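PDB 2NVV: acetyl-CoA hydrolase/transferase family protein from Porphyromonas gingivalis, which probably hydrolyses acetyl-CoA or transfers its coenzyme A to another acid, and carries bound zinc ions. Local coordinates for residues L137-T147 against K165-E175; Y282-I291 against I328-N337. All coordinates share one frame; numbering follows the deposited sequence.

How the interactions relate
Both contacts are largely buried, yet they do different work. Interaction 1, centred about 18 Å from the centre of the chain, joins a loop to the connection between strand 135-137 and helix 145-151, with solvent reaching its K165 and M168 end; a histidine and a glutamate provide its polar grips. Interaction 2, centred about 10 Å from the chain centre, has only buried residues in contact and sets an aliphatic cluster between two strands and the start of helix 288-295 beside polar bonds around the predicted catalytic E284. The two meet where loop 165-175 runs beside strand 328-330: M170 O to L330 N (2.7 Å) and D172 N to L330 O (2.9 Å) are probable hydrogen bonds.

Interaction 1. Residues L137-T147 against K165-E175; sequences LPTTGVGILPT and KEIMGMHDLCE
H171 reaches across to T139 and provides the central polar link between the segments: its NE2 gives a hydrogen bond to T139 O, 2.8 Å long and nearly straight at 173°. The acceptor lies in the plane of the imidazole, which helps fix the rotation of the ring. P138 covers one ring face in a CH-pi contact, its CD 3.9 Å from the H171 centroid and almost on the normal.

The second polar link is at the other end, where T147 OG1 donates to E175 OE2 on the anti side of the carboxylate. E175 also forms salt bridges, OE1 with R150 and OE2 with R113. T147 belongs to the first turn of helix 145-151, with I144 as N-cap, and a type II' turn from V142 to L145 leads the chain into it. Loop 165-175 lies along the connection from strand 135-137 to this helix in the Rossmann-like N-terminal region.

Apolar contacts between the two links join V142 CG1 to L173 CD1 and P138 CG to L173 CD2 (4.3 Å). Beyond H171, L137, its CG anti to the backbone N (chi1 180°), directs CD1 to H171 ND1 and CD2 to CB of selenomethionine M168 (4.1 Å).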
loop_
_atom_site.group_PDB
_atom_site.type_symbol
_atom_site.label_atom_id
_atom_site.label_comp_id
_atom_site.label_asym_id
_atom_site.label_seq_id
_atom_site.Cartn_x
_atom_site.Cartn_y
_atom_site.Cartn_z
ATOM N N LEU A 137 30.308 6.078 -12.320
ATOM C CA LEU A 137 29.832 4.796 -12.825
ATOM C C LEU A 137 29.767 3.870 -11.606
ATOM O O LEU A 137 30.804 3.475 -11.061
ATOM C CB LEU A 137 30.786 4.221 -13.889
ATOM C CG LEU A 137 30.408 2.863 -14.513
ATOM C CD1 LEU A 137 29.059 2.940 -15.198
ATOM C CD2 LEU A 137 31.465 2.449 -15.513
ATOM N N PRO A 138 28.548 3.523 -11.164
ATOM C CA PRO A 138 28.296 2.653 -10.012
ATOM C C PRO A 138 28.827 1.252 -10.270
ATOM O O PRO A 138 29.255 0.942 -11.382
ATOM C CB PRO A 138 26.770 2.635 -9.902
ATOM C CG PRO A 138 26.314 3.788 -10.723
ATOM C CD PRO A 138 27.288 3.836 -11.851
ATOM N N THR A 139 28.793 0.404 -9.249
ATOM C CA THR A 139 29.254 -0.955 -9.419
ATOM C C THR A 139 28.071 -1.898 -9.549
ATOM O O THR A 139 27.336 -1.841 -10.532
ATOM C CB THR A 139 30.169 -1.415 -8.268
ATOM O OG1 THR A 139 29.546 -1.141 -7.014
ATOM C CG2 THR A 139 31.499 -0.704 -8.339
ATOM N N THR A 140 27.860 -2.744 -8.551
ATOM C CA THR A 140 26.787 -3.731 -8.625
ATOM C C THR A 140 25.459 -3.425 -7.922
ATOM O O THR A 140 24.557 -4.259 -7.935
ATOM C CB THR A 140 27.318 -5.096 -8.138
ATOM O OG1 THR A 140 27.947 -4.939 -6.858
ATOM C CG2 THR A 140 28.332 -5.650 -9.136
ATOM N N GLY A 141 25.335 -2.243 -7.323
ATOM C CA GLY A 141 24.104 -1.882 -6.642
ATOM C C GLY A 141 23.837 -0.406 -6.811
ATOM O O GLY A 141 24.765 0.380 -6.709
ATOM N N VAL A 142 22.591 -0.011 -7.064
ATOM C CA VAL A 142 22.278 1.410 -7.252
ATOM C C VAL A 142 21.658 2.095 -6.035
ATOM O O VAL A 142 22.153 3.116 -5.580
ATOM C CB VAL A 142 21.351 1.629 -8.472
ATOM C CG1 VAL A 142 21.174 3.134 -8.724
ATOM C CG2 VAL A 142 21.957 0.957 -9.712
ATOM N N GLY A 143 20.569 1.542 -5.519
ATOM C CA GLY A 143 19.921 2.117 -4.355
ATOM C C GLY A 143 19.414 3.531 -4.550
ATOM O O GLY A 143 18.567 3.785 -5.408
ATOM N N ILE A 144 19.928 4.452 -3.735
ATOM C CA ILE A 144 19.541 5.857 -3.808
ATOM C C ILE A 144 20.716 6.719 -4.259
ATOM O O ILE A 144 20.770 7.903 -3.964
ATOM C CB ILE A 144 19.042 6.378 -2.436
ATOM C CG1 ILE A 144 20.183 6.359 -1.415
ATOM C CG2 ILE A 144 17.888 5.519 -1.957
ATOM C CD1 ILE A 144 19.791 6.832 -0.031
ATOM N N LEU A 145 21.641 6.109 -4.985
ATOM C CA LEU A 145 22.827 6.783 -5.485
ATOM C C LEU A 145 22.604 8.166 -6.079
ATOM O O LEU A 145 23.122 9.155 -5.566
ATOM C CB LEU A 145 23.519 5.902 -6.528
ATOM C CG LEU A 145 24.710 6.511 -7.286
ATOM C CD1 LEU A 145 25.966 6.447 -6.439
ATOM C CD2 LEU A 145 24.933 5.749 -8.574
ATOM N N PRO A 146 21.834 8.259 -7.178
ATOM C CA PRO A 146 21.619 9.584 -7.766
ATOM C C PRO A 146 21.102 10.662 -6.823
ATOM O O PRO A 146 21.468 11.830 -6.953
ATOM C CB PRO A 146 20.670 9.300 -8.936
ATOM C CG PRO A 146 19.992 8.016 -8.560
ATOM C CD PRO A 146 21.099 7.226 -7.928
ATOM N N THR A 147 20.274 10.276 -5.862
ATOM C CA THR A 147 19.730 11.248 -4.936
ATOM C C THR A 147 20.752 11.707 -3.898
ATOM O O THR A 147 20.828 12.899 -3.605
ATOM C CB THR A 147 18.484 10.692 -4.230
ATOM O OG1 THR A 147 17.539 10.265 -5.221
ATOM C CG2 THR A 147 17.843 11.760 -3.340
ATOM N N LYS A 165 35.234 -0.796 -15.995
ATOM C CA LYS A 165 34.441 0.284 -16.568
ATOM C C LYS A 165 33.678 -0.179 -17.800
ATOM O O LYS A 165 32.886 0.581 -18.370
ATOM C CB LYS A 165 35.350 1.463 -16.927
ATOM C CG LYS A 165 36.606 1.044 -17.661
ATOM C CD LYS A 165 37.535 2.220 -17.903
ATOM C CE LYS A 165 38.945 1.736 -18.240
ATOM N NZ LYS A 165 38.969 0.729 -19.353
ATOM N N GLU A 166 33.923 -1.421 -18.218
ATOM C CA GLU A 166 33.232 -1.991 -19.375
ATOM C C GLU A 166 31.770 -2.254 -19.016
ATOM O O GLU A 166 30.941 -2.539 -19.882
ATOM C CB GLU A 166 33.903 -3.287 -19.812
ATOM C CG GLU A 166 35.158 -3.075 -20.638
ATOM C CD GLU A 166 36.341 -2.593 -19.819
ATOM O OE1 GLU A 166 37.288 -2.040 -20.420
ATOM O OE2 GLU A 166 36.333 -2.780 -18.582
ATOM N N ILE A 167 31.475 -2.143 -17.722
ATOM C CA ILE A 167 30.136 -2.336 -17.186
ATOM C C ILE A 167 29.235 -1.217 -17.690
ATOM O O ILE A 167 28.017 -1.357 -17.744
ATOM C CB ILE A 167 30.182 -2.340 -15.632
ATOM C CG1 ILE A 167 30.761 -3.667 -15.162
ATOM C CG2 ILE A 167 28.813 -2.125 -15.040
ATOM C CD1 ILE A 167 30.058 -4.860 -15.758
HETATM N N MSE A 168 29.861 -0.107 -18.057
HETATM C CA MSE A 168 29.164 1.059 -18.586
HETATM C C MSE A 168 28.009 0.623 -19.486
HETATM O O MSE A 168 28.228 -0.001 -20.525
HETATM C CB MSE A 168 30.153 1.907 -19.389
HETATM C CG MSE A 168 29.534 3.063 -20.167
HETATM SE SE MSE A 168 29.221 4.654 -19.127
HETATM C CE MSE A 168 30.941 5.527 -19.374
ATOM N N GLY A 169 26.784 0.951 -19.089
ATOM C CA GLY A 169 25.632 0.569 -19.888
ATOM C C GLY A 169 24.681 -0.350 -19.149
ATOM O O GLY A 169 23.531 -0.522 -19.559
HETATM N N MSE A 170 25.151 -0.947 -18.060
HETATM C CA MSE A 170 24.311 -1.843 -17.289
HETATM C C MSE A 170 23.425 -1.131 -16.270
HETATM O O MSE A 170 22.572 -1.758 -15.633
HETATM C CB MSE A 170 25.166 -2.895 -16.597
HETATM C CG MSE A 170 25.714 -3.922 -17.584
HETATM SE SE MSE A 170 26.530 -5.477 -16.798
HETATM C CE MSE A 170 25.646 -5.356 -14.997
ATOM N N HIS A 171 23.627 0.176 -16.112
ATOM C CA HIS A 171 22.819 0.948 -15.179
ATOM C C HIS A 171 21.958 1.912 -15.981
ATOM O O HIS A 171 22.298 2.279 -17.115
ATOM C CB HIS A 171 23.691 1.764 -14.213
ATOM C CG HIS A 171 24.883 1.031 -13.684
ATOM N ND1 HIS A 171 26.090 0.991 -14.351
ATOM C CD2 HIS A 171 25.056 0.307 -12.551
ATOM C CE1 HIS A 171 26.952 0.275 -13.653
ATOM N NE2 HIS A 171 26.352 -0.151 -12.556
ATOM N N ASP A 172 20.840 2.311 -15.388
ATOM C CA ASP A 172 19.923 3.270 -15.990
ATOM C C ASP A 172 19.642 4.210 -14.821
ATOM O O ASP A 172 18.787 3.950 -13.981
ATOM C CB ASP A 172 18.653 2.565 -16.476
ATOM C CG ASP A 172 17.822 3.436 -17.401
ATOM O OD1 ASP A 172 18.413 4.316 -18.056
ATOM O OD2 ASP A 172 16.591 3.238 -17.483
ATOM N N LEU A 173 20.417 5.286 -14.759
ATOM C CA LEU A 173 20.321 6.251 -13.667
ATOM C C LEU A 173 19.588 7.537 -13.988
ATOM O O LEU A 173 19.778 8.122 -15.048
ATOM C CB LEU A 173 21.722 6.619 -13.151
ATOM C CG LEU A 173 22.681 5.566 -12.572
ATOM C CD1 LEU A 173 21.930 4.550 -11.732
ATOM C CD2 LEU A 173 23.392 4.871 -13.690
ATOM N N CYS A 174 18.751 7.971 -13.050
ATOM C CA CYS A 174 18.009 9.211 -13.193
ATOM C C CYS A 174 17.052 9.432 -12.038
ATOM O O CYS A 174 16.914 8.593 -11.147
ATOM C CB CYS A 174 17.240 9.264 -14.533
ATOM S SG CYS A 174 16.047 7.928 -14.862
ATOM N N GLU A 175 16.414 10.596 -12.066
ATOM C CA GLU A 175 15.432 10.996 -11.076
ATOM C C GLU A 175 14.378 11.750 -11.845
ATOM O O GLU A 175 14.678 12.386 -12.847
ATOM C CB GLU A 175 16.040 11.942 -10.049
ATOM C CG GLU A 175 17.108 11.328 -9.185
ATOM C CD GLU A 175 17.647 12.312 -8.179
ATOM O OE1 GLU A 175 18.259 13.317 -8.613
ATOM O OE2 GLU A 175 17.451 12.074 -6.961
#

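Interaction 2. Residues Y282-I291 against I328-N337; sequences YTEVIQDAVI and ILLRPQEYSN
With chi1 at -164°, the ring of Y282 swings away from its own backbone N and stretches across to the far segment, while N337, its CG beside the backbone N (chi1 -63°), brings its amide up to the carboxylate of E284. These rotations help set up both hydrogen bonds between the segments and illustrate how side-chain torsions can join two segments whose backbones do not pair.

Y282 OH donates to Y335 O over 2.9 Å, approaching from well above the carbonyl plane. The same ring passes R331: Y282 CE1 is 3.8 Å from R331 NE, the two side chains crossing at about a right angle. The guanidinium is itself held by S303 through NE and by the carbonyls of P190 and D192 through NH1.

N337 ND2 donates to E284 OE2 at 3.1 Å, with the oxygen close to the amide plane but the nitrogen above that of the carboxylate; the two planes stand 77° apart. S336 OG gives a 2.7 Å hydrogen bond to N337 OD1, which helps fix the way the amide faces, so S336 probably acts as a second-shell support for E284, the residue predicted to form the glutamyl-CoA thioester. The predicted CoA-site residue G378 lies beside E284.

An aliphatic cluster lies apart from these polar groups. The CD1 methyl of I286 sits 3.9 Å from both I328 CG2 and L330 CD2, and I291 CD1 is 4.2 Å from I328 CD1.

In the fold, strands 279-282 and 328-330 are the outer members of a parallel three-stranded sheet with 299-304 between them. Strand 285-286 pairs with 306-307, helix 261-272 packs on Q287, A289 and V290, and helix 379-385 closes over E284 and N337 through F382.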
loop_
_atom_site.group_PDB
_atom_site.type_symbol
_atom_site.label_atom_id
_atom_site.label_comp_id
_atom_site.label_asym_id
_atom_site.label_seq_id
_atom_site.Cartn_x
_atom_site.Cartn_y
_atom_site.Cartn_z
ATOM N N TYR A 282 11.676 -8.236 -12.950
ATOM C CA TYR A 282 11.588 -6.820 -12.655
ATOM C C TYR A 282 11.594 -6.866 -11.134
ATOM O O TYR A 282 10.593 -6.571 -10.481
ATOM C CB TYR A 282 10.293 -6.186 -13.174
ATOM C CG TYR A 282 10.405 -4.671 -13.203
ATOM C CD1 TYR A 282 11.122 -4.029 -14.211
ATOM C CD2 TYR A 282 9.893 -3.890 -12.169
ATOM C CE1 TYR A 282 11.331 -2.661 -14.187
ATOM C CE2 TYR A 282 10.101 -2.525 -12.134
ATOM C CZ TYR A 282 10.823 -1.912 -13.145
ATOM O OH TYR A 282 11.050 -0.551 -13.100
ATOM N N THR A 283 12.731 -7.303 -10.585
ATOM C CA THR A 283 12.925 -7.451 -9.135
ATOM C C THR A 283 13.710 -6.329 -8.466
ATOM O O THR A 283 13.931 -5.257 -9.030
ATOM C CB THR A 283 13.687 -8.752 -8.785
ATOM O OG1 THR A 283 14.712 -8.977 -9.757
ATOM C CG2 THR A 283 12.774 -9.926 -8.729
ATOM N N GLU A 284 14.106 -6.609 -7.232
ATOM C CA GLU A 284 14.902 -5.706 -6.437
ATOM C C GLU A 284 16.334 -6.144 -6.611
ATOM O O GLU A 284 17.163 -5.378 -7.108
ATOM C CB GLU A 284 14.540 -5.809 -4.965
ATOM C CG GLU A 284 13.368 -4.965 -4.543
ATOM C CD GLU A 284 12.956 -5.250 -3.118
ATOM O OE1 GLU A 284 12.374 -6.326 -2.866
ATOM O OE2 GLU A 284 13.224 -4.409 -2.250
ATOM N N VAL A 285 16.627 -7.374 -6.195
ATOM C CA VAL A 285 17.988 -7.896 -6.308
ATOM C C VAL A 285 18.097 -9.158 -7.178
ATOM O O VAL A 285 17.344 -10.123 -7.024
ATOM C CB VAL A 285 18.636 -8.135 -4.886
ATOM C CG1 VAL A 285 17.686 -7.687 -3.788
ATOM C CG2 VAL A 285 19.028 -9.581 -4.701
ATOM N N ILE A 286 19.038 -9.117 -8.112
ATOM C CA ILE A 286 19.279 -10.217 -9.019
ATOM C C ILE A 286 20.299 -11.129 -8.356
ATOM O O ILE A 286 21.414 -10.699 -8.054
ATOM C CB ILE A 286 19.811 -9.677 -10.361
ATOM C CG1 ILE A 286 18.815 -8.648 -10.912
ATOM C CG2 ILE A 286 20.003 -10.796 -11.346
ATOM C CD1 ILE A 286 19.351 -7.806 -12.041
ATOM N N GLN A 287 19.912 -12.381 -8.109
ATOM C CA GLN A 287 20.800 -13.334 -7.460
ATOM C C GLN A 287 21.363 -14.374 -8.420
ATOM O O GLN A 287 21.051 -14.376 -9.614
ATOM C CB GLN A 287 20.067 -14.037 -6.316
ATOM C CG GLN A 287 18.900 -14.900 -6.773
ATOM C CD GLN A 287 17.567 -14.169 -6.742
ATOM O OE1 GLN A 287 16.813 -14.276 -5.772
ATOM N NE2 GLN A 287 17.274 -13.421 -7.797
ATOM N N ASP A 288 22.205 -15.261 -7.889
ATOM C CA ASP A 288 22.817 -16.318 -8.686
ATOM C C ASP A 288 21.765 -17.127 -9.422
ATOM O O ASP A 288 21.906 -17.397 -10.611
ATOM C CB ASP A 288 23.630 -17.257 -7.799
ATOM C CG ASP A 288 24.889 -16.617 -7.265
ATOM O OD1 ASP A 288 25.606 -17.273 -6.492
ATOM O OD2 ASP A 288 25.178 -15.464 -7.617
ATOM N N ALA A 289 20.712 -17.512 -8.710
ATOM C CA ALA A 289 19.638 -18.313 -9.299
ATOM C C ALA A 289 19.095 -17.727 -10.598
ATOM O O ALA A 289 18.765 -18.468 -11.522
ATOM C CB ALA A 289 18.512 -18.500 -8.297
ATOM N N VAL A 290 19.006 -16.400 -10.668
ATOM C CA VAL A 290 18.505 -15.723 -11.871
ATOM C C VAL A 290 19.523 -15.841 -12.996
ATOM O O VAL A 290 19.182 -16.142 -14.140
ATOM C CB VAL A 290 18.219 -14.217 -11.588
ATOM C CG1 VAL A 290 17.969 -13.470 -12.884
ATOM C CG2 VAL A 290 17.019 -14.085 -10.666
ATOM N N ILE A 291 20.784 -15.610 -12.657
ATOM C CA ILE A 291 21.867 -15.704 -13.631
ATOM C C ILE A 291 21.902 -17.105 -14.255
ATOM O O ILE A 291 22.051 -17.253 -15.470
ATOM C CB ILE A 291 23.213 -15.409 -12.956
ATOM C CG1 ILE A 291 23.147 -14.039 -12.281
ATOM C CG2 ILE A 291 24.332 -15.474 -13.970
ATOM C CD1 ILE A 291 22.903 -12.899 -13.244
ATOM N N ILE A 328 20.968 -7.514 -18.443
ATOM C CA ILE A 328 20.854 -7.063 -17.065
ATOM C C ILE A 328 20.803 -5.557 -17.053
ATOM O O ILE A 328 21.558 -4.916 -17.762
ATOM C CB ILE A 328 22.065 -7.508 -16.219
ATOM C CG1 ILE A 328 22.177 -9.033 -16.220
ATOM C CG2 ILE A 328 21.923 -6.976 -14.792
ATOM C CD1 ILE A 328 23.487 -9.534 -15.663
ATOM N N LEU A 329 19.909 -4.994 -16.252
ATOM C CA LEU A 329 19.796 -3.545 -16.146
ATOM C C LEU A 329 19.546 -3.199 -14.688
ATOM O O LEU A 329 18.603 -3.711 -14.088
ATOM C CB LEU A 329 18.643 -3.029 -17.005
ATOM C CG LEU A 329 18.563 -1.513 -17.206
ATOM C CD1 LEU A 329 19.807 -1.006 -17.934
ATOM C CD2 LEU A 329 17.322 -1.199 -18.006
ATOM N N LEU A 330 20.405 -2.353 -14.118
ATOM C CA LEU A 330 20.263 -1.952 -12.724
ATOM C C LEU A 330 19.717 -0.529 -12.623
ATOM O O LEU A 330 20.212 0.390 -13.283
ATOM C CB LEU A 330 21.606 -2.064 -12.002
ATOM C CG LEU A 330 22.275 -3.441 -12.038
ATOM C CD1 LEU A 330 23.517 -3.419 -11.182
ATOM C CD2 LEU A 330 21.328 -4.492 -11.528
ATOM N N ARG A 331 18.695 -0.360 -11.784
ATOM C CA ARG A 331 18.039 0.931 -11.599
ATOM C C ARG A 331 18.021 1.365 -10.131
ATOM O O ARG A 331 18.264 0.560 -9.223
ATOM C CB ARG A 331 16.588 0.852 -12.082
ATOM C CG ARG A 331 16.360 0.189 -13.437
ATOM C CD ARG A 331 14.877 -0.117 -13.598
ATOM N NE ARG A 331 14.548 -0.826 -14.833
ATOM C CZ ARG A 331 14.409 -0.235 -16.016
ATOM N NH1 ARG A 331 14.106 -0.955 -17.090
ATOM N NH2 ARG A 331 14.568 1.081 -16.130
ATOM N N PRO A 332 17.745 2.657 -9.882
ATOM C CA PRO A 332 17.695 3.135 -8.498
ATOM C C PRO A 332 16.424 2.505 -7.956
ATOM O O PRO A 332 15.515 2.242 -8.723
ATOM C CB PRO A 332 17.561 4.649 -8.660
ATOM C CG PRO A 332 18.191 4.918 -10.006
ATOM C CD PRO A 332 17.643 3.784 -10.826
ATOM N N GLN A 333 16.352 2.261 -6.653
ATOM C CA GLN A 333 15.167 1.633 -6.065
ATOM C C GLN A 333 13.915 2.487 -6.277
ATOM O O GLN A 333 12.781 2.010 -6.160
ATOM C CB GLN A 333 15.399 1.365 -4.573
ATOM C CG GLN A 333 15.606 2.602 -3.721
ATOM C CD GLN A 333 16.280 2.273 -2.401
ATOM O OE1 GLN A 333 17.434 1.839 -2.378
ATOM N NE2 GLN A 333 15.568 2.467 -1.299
ATOM N N GLU A 334 14.119 3.755 -6.603
ATOM C CA GLU A 334 12.993 4.634 -6.856
ATOM C C GLU A 334 12.262 4.130 -8.085
ATOM O O GLU A 334 11.061 4.319 -8.223
ATOM C CB GLU A 334 13.474 6.070 -7.083
ATOM C CG GLU A 334 12.437 6.972 -7.729
ATOM C CD GLU A 334 12.688 8.447 -7.468
ATOM O OE1 GLU A 334 13.864 8.879 -7.479
ATOM O OE2 GLU A 334 11.695 9.176 -7.259
ATOM N N TYR A 335 13.000 3.481 -8.976
ATOM C CA TYR A 335 12.420 2.929 -10.197
ATOM C C TYR A 335 12.210 1.422 -10.154
ATOM O O TYR A 335 11.170 0.939 -10.569
ATOM C CB TYR A 335 13.281 3.281 -11.395
ATOM C CG TYR A 335 13.225 4.744 -11.748
ATOM C CD1 TYR A 335 14.043 5.676 -11.104
ATOM C CD2 TYR A 335 12.330 5.203 -12.718
ATOM C CE1 TYR A 335 13.969 7.026 -11.420
ATOM C CE2 TYR A 335 12.247 6.546 -13.036
ATOM C CZ TYR A 335 13.064 7.454 -12.391
ATOM O OH TYR A 335 12.970 8.782 -12.731
ATOM N N SER A 336 13.186 0.678 -9.649
ATOM C CA SER A 336 13.061 -0.771 -9.566
ATOM C C SER A 336 11.855 -1.212 -8.714
ATOM O O SER A 336 11.274 -2.274 -8.950
ATOM C CB SER A 336 14.353 -1.390 -9.007
ATOM O OG SER A 336 14.539 -1.082 -7.636
ATOM N N ASN A 337 11.480 -0.389 -7.741
ATOM C CA ASN A 337 10.365 -0.697 -6.841
ATOM C C ASN A 337 9.189 0.244 -7.017
ATOM O O ASN A 337 8.315 0.302 -6.166
ATOM C CB ASN A 337 10.820 -0.591 -5.378
ATOM C CG ASN A 337 11.899 -1.583 -5.022
ATOM O OD1 ASN A 337 12.761 -1.912 -5.840
ATOM N ND2 ASN A 337 11.866 -2.057 -3.787
#